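PDB 2W5E: serine protease p27 from Human astrovirus 1, which probably cleaves the viral non-structural polyprotein into functional products as a chymotrypsin-like serine endopeptidase, through a catalytic charge relay. Local coordinates for residues Ile32-His37 with Asp65-Thr70. Residues are numbered along the deposited sequence; the frame is centred on the assembly and turned at random.
Sequences IVTAAH and DIAFIT
Ile32 and Ile69 of antiparallel strands 31-35 and 66-70 pair through two backbone bonds, Ile32 N to Ile69 O (2.7 Å) and Ile69 N to Ile32 O (2.8 Å). Thr34 and Ala67 repeat the exchange: Thr34 N reaches Ala67 O at 3.1 Å, and Ala67 N reaches Thr34 O at 2.9 Å but from 40° above the carbonyl plane. Ala67 O also receives the CA-H of Val33. Past the strand, Ala36 N of helix 36-39 donates to Asp65 O (3.0 Å) from 65° out of the carbonyl plane; Gln143 NE2 also donates to this oxygen. The Thr34 hydroxyl lies anti to the backbone N (chi1 -167°) and bonds Thr24 O, while its CG2 meets Ile69 CD1 at 4.0 Å. On the other face, Val33 straddles two neighbours, CG1 against Ile66 CG2 (3.7 Å) and CG2 obliquely at the Phe68 ring. Ala36 directly precedes His37, so two catalytic triad members sit at this end, and His37 NE2 bonds Ser127 OG. Backbone bonds thus join the segments carrying His37 and Asp65 in this N-terminal barrel of the chymotrypsin-like fold, but, with His37 ND1 7.0 Å from Asp65 OD2, the acid-base link of the relay is not made.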
ATOM      1  N   ILE A  32      11.315 -12.411 -18.119  1.00 27.05           N
ATOM      2  CA  ILE A  32      11.282 -11.158 -18.848  1.00 26.45           C
ATOM      3  C   ILE A  32      10.738 -11.508 -20.235  1.00 26.61           C
ATOM      4  O   ILE A  32      11.287 -12.378 -20.930  1.00 26.34           O
ATOM      5  CB  ILE A  32      12.680 -10.506 -18.948  1.00 26.70           C
ATOM      6  CG1 ILE A  32      13.231 -10.199 -17.550  1.00 26.33           C
ATOM      7  CG2 ILE A  32      12.628  -9.247 -19.821  1.00 25.31           C
ATOM      8  CD1 ILE A  32      14.697  -9.786 -17.510  1.00 26.40           C
ATOM      9  N   VAL A  33       9.645 -10.850 -20.619  1.00 26.05           N
ATOM     10  CA  VAL A  33       8.972 -11.112 -21.890  1.00 25.90           C
ATOM     11  C   VAL A  33       9.306 -10.002 -22.889  1.00 25.79           C
ATOM     12  O   VAL A  33       9.347  -8.826 -22.523  1.00 25.28           O
ATOM     13  CB  VAL A  33       7.424 -11.225 -21.708  1.00 26.05           C
ATOM     14  CG1 VAL A  33       6.750 -11.716 -22.990  1.00 25.79           C
ATOM     15  CG2 VAL A  33       7.071 -12.158 -20.547  1.00 25.54           C
ATOM     16  N   THR A  34       9.564 -10.386 -24.138  1.00 25.70           N
ATOM     17  CA  THR A  34       9.800  -9.415 -25.220  1.00 25.97           C
ATOM     18  C   THR A  34       9.367  -9.991 -26.573  1.00 26.36           C
ATOM     19  O   THR A  34       8.809 -11.089 -26.630  1.00 25.96           O
ATOM     20  CB  THR A  34      11.275  -8.909 -25.238  1.00 25.91           C
ATOM     21  OG1 THR A  34      11.395  -7.765 -26.095  1.00 25.59           O
ATOM     22  CG2 THR A  34      12.250 -10.011 -25.692  1.00 25.57           C
ATOM     23  N   ALA A  35       9.598  -9.239 -27.649  1.00 26.98           N
ATOM     24  CA  ALA A  35       9.321  -9.715 -29.006  1.00 27.86           C
ATOM     25  C   ALA A  35      10.487 -10.568 -29.502  1.00 28.36           C
ATOM     26  O   ALA A  35      11.642 -10.302 -29.167  1.00 28.14           O
ATOM     27  CB  ALA A  35       9.077  -8.542 -29.947  1.00 27.76           C
ATOM     28  N   ALA A  36      10.184 -11.585 -30.302  1.00 29.23           N
ATOM     29  CA  ALA A  36      11.211 -12.491 -30.819  1.00 30.19           C
ATOM     30  C   ALA A  36      12.364 -11.753 -31.508  1.00 30.69           C
ATOM     31  O   ALA A  36      13.529 -12.085 -31.292  1.00 30.61           O
ATOM     32  CB  ALA A  36      10.600 -13.527 -31.744  1.00 30.16           C
ATOM     33  N   HIS A  37      12.047 -10.742 -32.314  1.00 31.53           N
ATOM     34  CA  HIS A  37      13.089 -10.034 -33.071  1.00 32.44           C
ATOM     35  C   HIS A  37      13.996  -9.127 -32.225  1.00 32.65           C
ATOM     36  O   HIS A  37      15.055  -8.710 -32.685  1.00 32.46           O
ATOM     37  CB  HIS A  37      12.512  -9.297 -34.290  1.00 32.76           C
ATOM     38  CG  HIS A  37      11.796  -8.025 -33.960  1.00 33.61           C
ATOM     39  ND1 HIS A  37      10.446  -7.980 -33.686  1.00 34.41           N
ATOM     40  CD2 HIS A  37      12.239  -6.748 -33.889  1.00 33.95           C
ATOM     41  CE1 HIS A  37      10.089  -6.730 -33.449  1.00 34.45           C
ATOM     42  NE2 HIS A  37      11.158  -5.963 -33.568  1.00 35.33           N
ATOM     43  N   ASP A  65       5.652 -14.887 -32.183  1.00 39.60           N
ATOM     44  CA  ASP A  65       6.826 -14.023 -32.254  1.00 38.96           C
ATOM     45  C   ASP A  65       7.112 -13.330 -30.914  1.00 38.16           C
ATOM     46  O   ASP A  65       7.232 -12.106 -30.836  1.00 37.86           O
ATOM     47  CB  ASP A  65       6.670 -13.004 -33.393  1.00 39.29           C
ATOM     48  CG  ASP A  65       6.725 -13.650 -34.781  1.00 40.27           C
ATOM     49  OD1 ASP A  65       7.385 -14.698 -34.944  1.00 40.55           O
ATOM     50  OD2 ASP A  65       6.110 -13.101 -35.717  1.00 41.63           O
ATOM     51  N   ILE A  66       7.222 -14.143 -29.866  1.00 37.18           N
ATOM     52  CA  ILE A  66       7.479 -13.678 -28.509  1.00 36.70           C
ATOM     53  C   ILE A  66       8.657 -14.477 -27.943  1.00 35.82           C
ATOM     54  O   ILE A  66       8.872 -15.628 -28.323  1.00 35.64           O
ATOM     55  CB  ILE A  66       6.202 -13.823 -27.620  1.00 36.63           C
ATOM     56  CG1 ILE A  66       5.114 -12.839 -28.076  1.00 36.87           C
ATOM     57  CG2 ILE A  66       6.509 -13.593 -26.145  1.00 37.41           C
ATOM     58  CD1 ILE A  66       3.718 -13.162 -27.547  1.00 37.29           C
ATOM     59  N   ALA A  67       9.422 -13.852 -27.054  1.00 34.91           N
ATOM     60  CA  ALA A  67      10.558 -14.502 -26.402  1.00 34.03           C
ATOM     61  C   ALA A  67      10.441 -14.435 -24.877  1.00 33.45           C
ATOM     62  O   ALA A  67      10.050 -13.411 -24.318  1.00 32.80           O
ATOM     63  CB  ALA A  67      11.866 -13.873 -26.867  1.00 34.07           C
ATOM     64  N   PHE A  68      10.783 -15.539 -24.217  1.00 32.72           N
ATOM     65  CA  PHE A  68      10.797 -15.597 -22.759  1.00 31.97           C
ATOM     66  C   PHE A  68      12.227 -15.743 -22.247  1.00 31.47           C
ATOM     67  O   PHE A  68      12.937 -16.681 -22.609  1.00 30.84           O
ATOM     68  CB  PHE A  68       9.911 -16.742 -22.246  1.00 32.04           C
ATOM     69  CG  PHE A  68       8.453 -16.573 -22.571  1.00 32.08           C
ATOM     70  CD1 PHE A  68       7.608 -15.871 -21.711  1.00 32.53           C
ATOM     71  CD2 PHE A  68       7.922 -17.114 -23.735  1.00 32.08           C
ATOM     72  CE1 PHE A  68       6.255 -15.704 -22.015  1.00 32.07           C
ATOM     73  CE2 PHE A  68       6.573 -16.955 -24.046  1.00 32.79           C
ATOM     74  CZ  PHE A  68       5.736 -16.249 -23.179  1.00 32.43           C
ATOM     75  N   ILE A  69      12.626 -14.799 -21.405  1.00 30.76           N
ATOM     76  CA  ILE A  69      13.964 -14.733 -20.839  1.00 30.44           C
ATOM     77  C   ILE A  69      13.871 -14.973 -19.327  1.00 30.33           C
ATOM     78  O   ILE A  69      13.036 -14.373 -18.657  1.00 30.03           O
ATOM     79  CB  ILE A  69      14.596 -13.342 -21.119  1.00 30.14           C
ATOM     80  CG1 ILE A  69      14.711 -13.097 -22.632  1.00 30.40           C
ATOM     81  CG2 ILE A  69      15.943 -13.194 -20.420  1.00 30.17           C
ATOM     82  CD1 ILE A  69      14.764 -11.638 -23.028  1.00 29.51           C
ATOM     83  N   THR A  70      14.722 -15.851 -18.795  1.00 29.90           N
ATOM     84  CA  THR A  70      14.788 -16.075 -17.347  1.00 29.59           C
ATOM     85  C   THR A  70      15.284 -14.808 -16.645  1.00 29.04           C
ATOM     86  O   THR A  70      16.345 -14.278 -16.989  1.00 28.93           O
ATOM     87  CB  THR A  70      15.685 -17.299 -17.009  1.00 29.89           C
ATOM     88  OG1 THR A  70      15.139 -18.472 -17.625  1.00 30.26           O
ATOM     89  CG2 THR A  70      15.780 -17.524 -15.499  1.00 30.01           C
TER